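Local coordinates for protein L-glyceraldehyde 3-phosphate reductase (Clostridium beijerinckii, PDB 6HG6) that probably reduces aldehydes with NADPH as an aldo-keto reductase, a TIM-barrel enzyme linked to furfural detoxification, at residues Asn8-Met13 / Gly56-Asp61. Sequence-based numbering, arbitrary orientation.
With NDP (NADPH dihydro-nicotinamide-adenine-dinucleotide phosphate), chain B.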
loop_
_atom_site.group_PDB
_atom_site.type_symbol
_atom_site.label_atom_id
_atom_site.label_comp_id
_atom_site.label_asym_id
_atom_site.label_seq_id
_atom_site.Cartn_x
_atom_site.Cartn_y
_atom_site.Cartn_z
ATOM N N ASN A 8 -5.130 14.335 19.007
ATOM C CA ASN A 8 -5.501 15.064 17.764
ATOM C C ASN A 8 -5.357 14.175 16.529
ATOM O O ASN A 8 -5.530 14.674 15.426
ATOM C CB ASN A 8 -4.614 16.302 17.591
ATOM C CG ASN A 8 -4.793 17.314 18.698
ATOM O OD1 ASN A 8 -5.895 17.511 19.217
ATOM N ND2 ASN A 8 -3.718 18.003 19.041
ATOM N N ARG A 9 -5.093 12.880 16.670
ATOM C CA ARG A 9 -4.716 12.043 15.505
ATOM C C ARG A 9 -5.833 11.906 14.472
ATOM O O ARG A 9 -5.493 11.642 13.342
ATOM C CB ARG A 9 -4.204 10.687 15.968
ATOM C CG ARG A 9 -5.271 9.840 16.630
ATOM C CD ARG A 9 -4.659 8.590 17.185
ATOM N NE ARG A 9 -5.593 7.755 17.913
ATOM C CZ ARG A 9 -5.957 7.937 19.167
ATOM N NH1 ARG A 9 -5.563 8.984 19.872
ATOM N NH2 ARG A 9 -6.797 7.091 19.708
ATOM N N TYR A 10 -7.107 12.171 14.789
ATOM C CA TYR A 10 -8.175 12.050 13.771
ATOM C C TYR A 10 -8.623 13.431 13.290
ATOM O O TYR A 10 -9.575 13.497 12.541
ATOM C CB TYR A 10 -9.338 11.221 14.326
ATOM C CG TYR A 10 -8.938 9.832 14.739
ATOM C CD1 TYR A 10 -8.355 8.999 13.814
ATOM C CD2 TYR A 10 -9.105 9.349 16.033
ATOM C CE1 TYR A 10 -7.934 7.722 14.126
ATOM C CE2 TYR A 10 -8.674 8.074 16.370
ATOM C CZ TYR A 10 -8.086 7.255 15.421
ATOM O OH TYR A 10 -7.656 5.984 15.630
ATOM N N ASN A 11 -7.934 14.495 13.654
ATOM C CA ASN A 11 -8.395 15.869 13.327
ATOM C C ASN A 11 -8.152 16.273 11.872
ATOM O O ASN A 11 -8.931 17.120 11.391
ATOM C CB ASN A 11 -7.764 16.864 14.285
ATOM C CG ASN A 11 -8.383 16.698 15.654
ATOM O OD1 ASN A 11 -8.001 17.366 16.615
ATOM N ND2 ASN A 11 -9.391 15.858 15.720
ATOM N N GLU A 12 -7.164 15.714 11.179
ATOM C CA GLU A 12 -6.774 16.237 9.840
ATOM C C GLU A 12 -6.853 15.179 8.754
ATOM O O GLU A 12 -7.258 15.507 7.637
ATOM C CB GLU A 12 -5.330 16.738 9.878
ATOM C CG GLU A 12 -5.141 17.958 10.763
ATOM C CD GLU A 12 -5.711 19.229 10.170
ATOM O OE1 GLU A 12 -6.127 20.087 10.963
ATOM O OE2 GLU A 12 -5.692 19.383 8.908
ATOM N N MET A 13 -6.421 13.960 9.049
ATOM C CA MET A 13 -6.358 12.918 8.009
ATOM C C MET A 13 -7.764 12.723 7.431
ATOM O O MET A 13 -8.736 12.848 8.168
ATOM C CB MET A 13 -5.827 11.613 8.623
ATOM C CG MET A 13 -5.753 10.497 7.662
ATOM S SD MET A 13 -4.870 10.785 6.111
ATOM C CE MET A 13 -3.234 11.273 6.651
ATOM N N GLY A 56 -2.833 10.232 12.045
ATOM C CA GLY A 56 -4.085 9.622 11.557
ATOM C C GLY A 56 -3.898 8.523 10.567
ATOM O O GLY A 56 -4.913 8.019 10.076
ATOM N N ILE A 57 -2.664 8.068 10.327
ATOM C CA ILE A 57 -2.424 6.896 9.462
ATOM C C ILE A 57 -2.782 5.653 10.279
ATOM O O ILE A 57 -2.053 5.293 11.216
ATOM C CB ILE A 57 -1.011 6.847 8.890
ATOM C CG1 ILE A 57 -0.772 8.126 8.093
ATOM C CG2 ILE A 57 -0.904 5.628 8.034
ATOM C CD1 ILE A 57 0.685 8.325 7.693
ATOM N N THR A 58 -3.894 5.012 9.918
ATOM C CA THR A 58 -4.427 3.872 10.681
ATOM C C THR A 58 -4.085 2.562 9.993
ATOM O O THR A 58 -4.504 1.490 10.523
ATOM C CB THR A 58 -5.939 4.024 10.821
ATOM O OG1 THR A 58 -6.522 4.154 9.518
ATOM C CG2 THR A 58 -6.278 5.212 11.666
ATOM N N HIS A 59 -3.512 2.625 8.807
ATOM C CA HIS A 59 -3.264 1.414 8.002
ATOM C C HIS A 59 -1.767 1.200 7.852
ATOM O O HIS A 59 -1.083 2.106 7.353
ATOM C CB HIS A 59 -4.014 1.481 6.692
ATOM C CG HIS A 59 -3.703 0.347 5.796
ATOM N ND1 HIS A 59 -3.493 -0.952 6.305
ATOM C CD2 HIS A 59 -3.621 0.255 4.451
ATOM C CE1 HIS A 59 -3.247 -1.757 5.274
ATOM N NE2 HIS A 59 -3.358 -1.059 4.134
ATOM N N PHE A 60 -1.311 0.055 8.351
ATOM C CA PHE A 60 0.067 -0.451 8.255
ATOM C C PHE A 60 0.048 -1.647 7.314
ATOM O O PHE A 60 -0.675 -2.630 7.573
ATOM C CB PHE A 60 0.637 -0.779 9.638
ATOM C CG PHE A 60 0.835 0.462 10.459
ATOM C CD1 PHE A 60 -0.210 0.956 11.215
ATOM C CD2 PHE A 60 2.015 1.181 10.421
ATOM C CE1 PHE A 60 -0.062 2.126 11.941
ATOM C CE2 PHE A 60 2.167 2.358 11.142
ATOM C CZ PHE A 60 1.133 2.820 11.920
ATOM N N ASP A 61 0.837 -1.549 6.252
ATOM C CA ASP A 61 0.872 -2.580 5.186
ATOM C C ASP A 61 2.169 -3.367 5.299
ATOM O O ASP A 61 3.263 -2.788 5.280
ATOM C CB ASP A 61 0.740 -1.929 3.805
ATOM C CG ASP A 61 0.700 -2.924 2.672
ATOM O OD1 ASP A 61 -0.335 -3.650 2.534
ATOM O OD2 ASP A 61 1.779 -3.076 2.027
HETATM P PA NDP B . 7.276 5.540 -1.969
HETATM O O1A NDP B . 7.214 5.539 -3.460
HETATM O O2A NDP B . 6.407 6.381 -1.089
HETATM O O5B NDP B . 8.805 5.688 -1.492
HETATM C C5B NDP B . 9.107 5.734 -0.072
HETATM C C4B NDP B . 10.500 6.270 0.126
HETATM O O4B NDP B . 10.581 7.565 -0.524
HETATM C C3B NDP B . 10.949 6.518 1.573
HETATM O O3B NDP B . 11.541 5.378 2.189
HETATM C C2B NDP B . 11.964 7.637 1.378
HETATM O O2B NDP B . 13.169 7.034 0.915
HETATM C C1B NDP B . 11.328 8.460 0.264
HETATM N N9A NDP B . 10.415 9.512 0.695
HETATM C C8A NDP B . 9.198 9.361 1.315
HETATM N N7A NDP B . 8.577 10.495 1.528
HETATM C C5A NDP B . 9.436 11.457 1.016
HETATM C C6A NDP B . 9.348 12.861 0.937
HETATM N N6A NDP B . 8.311 13.561 1.392
HETATM N N1A NDP B . 10.379 13.524 0.352
HETATM C C2A NDP B . 11.418 12.811 -0.106
HETATM N N3A NDP B . 11.604 11.493 -0.093
HETATM C C4A NDP B . 10.566 10.863 0.487
HETATM O O3 NDP B . 6.923 4.040 -1.475
HETATM P PN NDP B . 7.669 2.625 -1.507
HETATM O O1N NDP B . 8.574 2.578 -0.320
HETATM O O2N NDP B . 8.207 2.319 -2.867
HETATM O O5D NDP B . 6.413 1.648 -1.243
HETATM C C5D NDP B . 5.489 2.009 -0.184
HETATM C C4D NDP B . 4.801 0.762 0.319
HETATM O O4D NDP B . 4.064 0.159 -0.759
HETATM C C3D NDP B . 5.705 -0.372 0.795
HETATM O O3D NDP B . 6.204 -0.101 2.098
HETATM C C2D NDP B . 4.717 -1.543 0.729
HETATM O O2D NDP B . 3.874 -1.533 1.851
HETATM C C1D NDP B . 3.932 -1.238 -0.543
HETATM N N1N NDP B . 4.462 -1.965 -1.724
HETATM C C2N NDP B . 3.725 -2.979 -2.286
HETATM C C3N NDP B . 4.255 -3.863 -3.185
HETATM C C7N NDP B . 3.378 -4.951 -3.747
HETATM O O7N NDP B . 2.221 -5.122 -3.319
HETATM N N7N NDP B . 3.911 -5.724 -4.692
HETATM C C4N NDP B . 5.700 -3.683 -3.562
HETATM C C5N NDP B . 6.334 -2.446 -3.058
HETATM C C6N NDP B . 5.693 -1.626 -2.255
HETATM P P2B NDP B . 14.559 7.744 1.334
HETATM O O1X NDP B . 14.469 8.506 2.641
HETATM O O2X NDP B . 15.548 6.591 1.419
HETATM O O3X NDP B . 14.820 8.656 0.145
#
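Met13 and Arg9, from the N-terminal loop, pack on Gly56 at the Schellman motif that ends helix 42-54, just ahead of strand 59-61 in the TIM barrel. Met13 CB lies 4.0 Å from Gly56 CA. The next carbon, CG, is anti to the backbone N (chi1 179°) and comes 3.6 Å from Gly56 O, which Tyr15 OH hydrogen-bonds. Bends at chi2 and chi3 (53° and 57°) then carry the chain past SD and bring the terminal CE to 4.2 Å from Ile57 CG1, an apolar contact near Val309. Gly56 is the C-prime residue, with positive phi; Arg9 O sits 3.0 Å from its CA, but at too poor an angle to Gly56 N for a hydrogen bond. Tyr10 lies within a type I turn from Asn8 to Asn11 (Asn11 N to Asn8 O, 3.0 Å), and its CE1 edge meets Thr58 CG2 at 3.9 Å, in the ring plane, while Arg9 CG lies over one ring face. Arg9 NH1 hydrogen-bonds to Ser6 O; Glu91 OE1 hydrogen-bonds to Tyr10 OH and salt-bridges Arg9 NH2. Farther along, Asp61 OD1 hydrogen-bonds to Ser95 OG, and OD2, salt-bridged to Lys97 NZ, accepts from NADPH O2D at 2.6 Å.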